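Local coordinates for bucandin (Bungarus candidus, PDB 1F94), which is a three-finger toxin of krait venom thought to enhance presynaptic acetylcholine release, at residues M1-S9 against K14-C24. Numbering follows the deposited sequence.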
ATOM      1  N   MET A   1       5.229 -10.152  -8.893  1.00 25.14           N
ATOM      2  CA  MET A   1       5.419  -8.794  -8.353  1.00 22.19           C
ATOM      3  C   MET A   1       5.357  -8.860  -6.814  1.00 20.04           C
ATOM      4  O   MET A   1       4.640  -9.705  -6.283  1.00 20.64           O
ATOM      5  CB  MET A   1       4.268  -7.940  -8.891  1.00 25.60           C
ATOM      6  CG  MET A   1       4.328  -6.493  -8.547  1.00 28.65           C
ATOM      7  SD  MET A   1       3.149  -5.443  -9.361  1.00 27.02           S
ATOM      8  CE  MET A   1       1.931  -5.244  -8.090  1.00 35.38           C
ATOM      9  N   GLU A   2       6.070  -7.928  -6.195  1.00 19.42           N
ATOM     10  CA  GLU A   2       6.030  -7.725  -4.770  1.00 19.29           C
ATOM     11  C   GLU A   2       5.634  -6.291  -4.504  1.00 17.67           C
ATOM     12  O   GLU A   2       5.821  -5.408  -5.315  1.00 18.54           O
ATOM     13  CB  GLU A   2       7.409  -7.971  -4.118  1.00 21.68           C
ATOM     14  CG  GLU A   2       7.896  -9.431  -4.218  1.00 23.25           C
ATOM     15  CD  GLU A   2       9.328  -9.570  -3.642  1.00 30.98           C
ATOM     16  OE1 GLU A   2      10.152  -8.605  -3.745  1.00 33.96           O
ATOM     17  OE2 GLU A   2       9.632 -10.610  -3.061  1.00 48.39           O
ATOM     18  N   CYS A   3       5.108  -6.055  -3.297  1.00 17.65           N
ATOM     19  CA  CYS A   3       4.867  -4.750  -2.769  1.00 17.16           C
ATOM     20  C   CYS A   3       5.487  -4.652  -1.376  1.00 16.99           C
ATOM     21  O   CYS A   3       5.782  -5.657  -0.745  1.00 17.71           O
ATOM     22  CB  CYS A   3       3.344  -4.478  -2.607  1.00 17.05           C
ATOM     23  SG  CYS A   3       2.429  -4.569  -4.155  1.00 17.61           S
ATOM     24  N   TYR A   4       5.666  -3.426  -0.912  1.00 16.54           N
ATOM     25  CA  TYR A   4       6.027  -3.210   0.491  1.00 16.84           C
ATOM     26  C   TYR A   4       4.823  -3.408   1.377  1.00 16.22           C
ATOM     27  O   TYR A   4       3.659  -3.217   0.988  1.00 16.33           O
ATOM     28  CB  TYR A   4       6.636  -1.813   0.706  1.00 17.52           C
ATOM     29  CG  TYR A   4       7.967  -1.666   0.059  1.00 18.16           C
ATOM     30  CD1 TYR A   4       8.196  -0.825  -1.040  1.00 18.18           C
ATOM     31  CD2 TYR A   4       9.076  -2.401   0.539  1.00 18.58           C
ATOM     32  CE1 TYR A   4       9.453  -0.726  -1.593  1.00 19.62           C
ATOM     33  CE2 TYR A   4      10.319  -2.315   0.008  1.00 20.35           C
ATOM     34  CZ  TYR A   4      10.515  -1.463  -1.095  1.00 19.37           C
ATOM     35  OH  TYR A   4      11.741  -1.358  -1.661  1.00 22.25           O
ATOM     36  N   ARG A   5       5.110  -3.777   2.633  1.00 16.83           N
ATOM     37  CA  ARG A   5       4.140  -3.851   3.695  1.00 16.97           C
ATOM     38  C   ARG A   5       4.820  -3.389   4.991  1.00 16.77           C
ATOM     39  O   ARG A   5       6.058  -3.324   5.074  1.00 17.42           O
ATOM     40  CB  ARG A   5       3.445  -5.188   3.843  1.00 19.09           C
ATOM     41  CG  ARG A   5       4.280  -6.274   4.398  1.00 21.60           C
ATOM     42  CD  ARG A   5       3.549  -7.580   4.669  1.00 23.31           C
ATOM     43  NE  ARG A   5       4.393  -8.444   5.494  1.00 27.09           N
ATOM     44  CZ  ARG A   5       4.484  -8.428   6.835  1.00 26.75           C
ATOM     45  NH1 ARG A   5       3.783  -7.627   7.625  1.00 29.57           N
ATOM     46  NH2 ARG A   5       5.319  -9.295   7.382  1.00 31.91           N
ATOM     47  N   CYS A   6       4.003  -3.108   5.989  1.00 17.14           N
ATOM     48  CA  CYS A   6       4.477  -2.591   7.253  1.00 17.68           C
ATOM     49  C   CYS A   6       4.307  -3.591   8.404  1.00 17.79           C
ATOM     50  O   CYS A   6       3.324  -4.290   8.536  1.00 19.33           O
ATOM     51  CB  CYS A   6       3.729  -1.291   7.616  1.00 18.56           C
ATOM     52  SG  CYS A   6       3.797   0.004   6.365  1.00 19.99           S
ATOM     53  N   GLY A   7       5.297  -3.562   9.279  1.00 17.84           N
ATOM     54  CA  GLY A   7       5.249  -4.281  10.541  1.00 18.21           C
ATOM     55  C   GLY A   7       5.923  -3.423  11.605  1.00 17.36           C
ATOM     56  O   GLY A   7       6.276  -2.272  11.396  1.00 18.23           O
ATOM     57  N   VAL A   8       6.157  -4.009  12.766  1.00 18.49           N
ATOM     58  CA  VAL A   8       6.808  -3.269  13.879  1.00 18.66           C
ATOM     59  C   VAL A   8       8.125  -2.721  13.484  1.00 18.45           C
ATOM     60  O   VAL A   8       8.556  -1.718  14.023  1.00 19.63           O
ATOM     61  CB  VAL A   8       6.919  -4.210  15.134  1.00 20.63           C
ATOM     62  CG1 VAL A   8       7.920  -5.291  14.931  1.00 20.16           C
ATOM     63  CG2 VAL A   8       7.207  -3.336  16.311  1.00 22.20           C
ATOM     64  N   SER A   9       8.827  -3.373  12.534  1.00 17.58           N
ATOM     65  CA  SER A   9      10.173  -2.965  12.135  1.00 18.17           C
ATOM     66  C   SER A   9      10.180  -1.893  11.065  1.00 17.77           C
ATOM     67  O   SER A   9      11.264  -1.394  10.737  1.00 19.46           O
ATOM     68  CB  SER A   9      11.007  -4.146  11.702  1.00 18.01           C
ATOM     69  OG  SER A   9      10.504  -4.650  10.457  1.00 18.51           O
ATOM     70  N   LYS A  14       8.770  -6.922   2.371  1.00 18.77           N
ATOM     71  CA  LYS A  14       8.325  -7.275   1.036  1.00 19.71           C
ATOM     72  C   LYS A  14       7.322  -8.400   1.101  1.00 19.90           C
ATOM     73  O   LYS A  14       7.461  -9.336   1.870  1.00 22.89           O
ATOM     74  CB  LYS A  14       9.505  -7.722   0.165  1.00 22.52           C
ATOM     75  CG  LYS A  14      10.571  -6.619   0.009  1.00 27.21           C
ATOM     76  CD  LYS A  14      11.771  -7.184  -0.790  1.00 32.89           C
ATOM     77  CE  LYS A  14      13.023  -6.397  -0.591  1.00 36.21           C
ATOM     78  NZ  LYS A  14      13.898  -6.696   0.588  1.00 30.34           N
ATOM     79  N   ILE A  15       6.251  -8.300   0.275  1.00 19.42           N
ATOM     80  CA  ILE A  15       5.243  -9.348   0.194  1.00 19.64           C
ATOM     81  C   ILE A  15       4.927  -9.662  -1.260  1.00 20.09           C
ATOM     82  O   ILE A  15       4.743  -8.725  -2.065  1.00 19.55           O
ATOM     83  CB  ILE A  15       3.996  -8.962   0.998  1.00 21.30           C
ATOM     84  CG1 ILE A  15       3.001 -10.095   1.046  1.00 23.73           C
ATOM     85  CG2 ILE A  15       3.359  -7.689   0.513  1.00 21.07           C
ATOM     86  CD1 ILE A  15       2.097 -10.076   2.250  1.00 28.35           C
ATOM     87  N   THR A  16       4.845 -10.904  -1.598  1.00 19.53           N
ATOM     88  CA  THR A  16       4.530 -11.340  -2.944  1.00 20.06           C
ATOM     89  C   THR A  16       3.056 -11.157  -3.188  1.00 18.91           C
ATOM     90  O   THR A  16       2.204 -11.562  -2.370  1.00 19.94           O
ATOM     91  CB  THR A  16       4.900 -12.805  -3.147  1.00 20.65           C
ATOM     92  OG1 THR A  16       6.319 -12.912  -2.984  1.00 25.53           O
ATOM     93  CG2 THR A  16       4.581 -13.273  -4.558  1.00 21.76           C
ATOM     94  N   CYS A  17       2.712 -10.596  -4.336  1.00 18.93           N
ATOM     95  CA  CYS A  17       1.366 -10.429  -4.808  1.00 19.09           C
ATOM     96  C   CYS A  17       0.958 -11.619  -5.678  1.00 19.21           C
ATOM     97  O   CYS A  17       1.739 -12.187  -6.429  1.00 21.13           O
ATOM     98  CB  CYS A  17       1.269  -9.172  -5.698  1.00 19.77           C
ATOM     99  SG  CYS A  17       1.905  -7.638  -5.024  1.00 19.64           S
ATOM    100  N   SER A  18      -0.313 -11.971  -5.541  1.00 19.37           N
ATOM    101  CA  SER A  18      -0.836 -12.942  -6.523  1.00 21.24           C
ATOM    102  C   SER A  18      -0.926 -12.281  -7.893  1.00 20.48           C
ATOM    103  O   SER A  18      -0.935 -11.062  -8.035  1.00 20.90           O
ATOM    104  CB  SER A  18      -2.210 -13.397  -6.133  1.00 22.06           C
ATOM    105  OG  SER A  18      -3.095 -12.328  -6.162  1.00 25.52           O
ATOM    106  N   ALA A  19      -1.046 -13.109  -8.944  1.00 22.92           N
ATOM    107  CA  ALA A  19      -1.241 -12.529 -10.269  1.00 24.43           C
ATOM    108  C   ALA A  19      -2.462 -11.613 -10.344  1.00 24.51           C
ATOM    109  O   ALA A  19      -2.480 -10.623 -11.096  1.00 28.35           O
ATOM    110  CB  ALA A  19      -1.352 -13.650 -11.314  1.00 32.10           C
ATOM    111  N   GLU A  20      -3.523 -11.909  -9.588  1.00 23.72           N
ATOM    112  CA  GLU A  20      -4.708 -11.039  -9.627  1.00 25.42           C
ATOM    113  C   GLU A  20      -4.529  -9.761  -8.828  1.00 22.57           C
ATOM    114  O   GLU A  20      -5.272  -8.763  -9.000  1.00 26.34           O
ATOM    115  CB  GLU A  20      -5.905 -11.822  -9.090  1.00 29.66           C
ATOM    116  N   GLU A  21      -3.561  -9.734  -7.928  1.00 20.72           N
ATOM    117  CA  GLU A  21      -3.276  -8.514  -7.128  1.00 20.65           C
ATOM    118  C   GLU A  21      -2.331  -7.638  -7.944  1.00 23.03           C
ATOM    119  O   GLU A  21      -1.095  -7.702  -7.805  1.00 23.89           O
ATOM    120  CB  GLU A  21      -2.662  -8.876  -5.789  1.00 19.65           C
ATOM    121  CG  GLU A  21      -3.632  -9.500  -4.804  1.00 20.84           C
ATOM    122  CD  GLU A  21      -2.970 -10.091  -3.568  1.00 20.72           C
ATOM    123  OE1 GLU A  21      -1.764 -10.357  -3.577  1.00 19.85           O
ATOM    124  OE2 GLU A  21      -3.710 -10.252  -2.564  1.00 25.30           O
ATOM    125  N   THR A  22      -2.898  -6.845  -8.847  1.00 25.38           N
ATOM    126  CA  THR A  22      -1.983  -6.116  -9.744  1.00 24.11           C
ATOM    127  C   THR A  22      -1.658  -4.726  -9.146  1.00 21.68           C
ATOM    128  O   THR A  22      -0.874  -4.054  -9.774  1.00 21.30           O
ATOM    129  CB  THR A  22      -2.610  -5.937 -11.110  1.00 24.79           C
ATOM    130  OG1 THR A  22      -3.899  -5.277 -10.818  1.00 27.21           O
ATOM    131  CG2 THR A  22      -2.863  -7.274 -11.775  1.00 31.54           C
ATOM    132  N   PHE A  23      -2.173  -4.354  -7.963  1.00 20.95           N
ATOM    133  CA  PHE A  23      -1.833  -3.105  -7.332  1.00 19.30           C
ATOM    134  C   PHE A  23      -1.003  -3.287  -6.068  1.00 18.23           C
ATOM    135  O   PHE A  23      -1.184  -4.228  -5.305  1.00 19.21           O
ATOM    136  CB  PHE A  23      -3.076  -2.357  -6.867  1.00 19.47           C
ATOM    137  CG  PHE A  23      -4.041  -1.991  -8.001  1.00 20.66           C
ATOM    138  CD1 PHE A  23      -3.793  -0.871  -8.762  1.00 20.61           C
ATOM    139  CD2 PHE A  23      -5.130  -2.783  -8.275  1.00 25.92           C
ATOM    140  CE1 PHE A  23      -4.635  -0.580  -9.798  1.00 24.69           C
ATOM    141  CE2 PHE A  23      -5.985  -2.461  -9.289  1.00 31.53           C
ATOM    142  CZ  PHE A  23      -5.737  -1.330 -10.031  1.00 31.36           C
ATOM    143  N   CYS A  24      -0.121  -2.309  -5.838  1.00 17.72           N
ATOM    144  CA  CYS A  24       0.376  -2.009  -4.518  1.00 16.88           C
ATOM    145  C   CYS A  24      -0.384  -0.779  -4.057  1.00 17.25           C
ATOM    146  O   CYS A  24      -0.606   0.181  -4.819  1.00 18.40           O
ATOM    147  CB  CYS A  24       1.846  -1.666  -4.510  1.00 17.83           C
ATOM    148  SG  CYS A  24       2.998  -2.900  -5.144  1.00 18.00           S
TER
HETATM  149  O   HOH W   1       2.455 -11.231  -8.891  1.00 24.95           O
HETATM  150  O   HOH W   2       6.234 -10.148   4.101  1.00 37.13           O
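Cys3 SG is bonded to Cys24 SG, with a chi3 of -86° that sets the two CB arms roughly at right angles about the sulfur bridge. Cys17 SG comes within 3.2 Å of Cys3 SG without bonding to it; its own partner is Cys39, so the two disulfides lie side by side, with Cys3, Cys17 and Cys24 all buried. Over this sulfur cluster bends Met1: its chain runs out extended to SD, then turns at chi3 (101°) and lays CE 3.5 Å from Thr22 O and 3.9 Å from both Cys17 SG and Cys24 SG. The backbones pair as an antiparallel hairpin. Cys3 and Ile15 exchange two hydrogen bonds, and Cys17 N donates to Met1 O at 2.9 Å. Ile15 points to the same face as Cys3, and its CD1 meets Arg5 CD at 3.8 Å, the two chains crossing nearly perpendicularly. A water at the edge of the Arg5 guanidinium, in its plane, links NE to Lys14 O. On the other face Glu2 leans between Lys14 and Thr16, OE1 lying 3.7 Å from Lys14 CD, while the charged ends stay apart. The hairpin of strands 2-7 and 12-16 forms the first finger of the three-finger fold, and the Cys3-Cys24 bridge ties it to strand 23-29, which lies between strands 35-40 and 51-56 in the larger sheet.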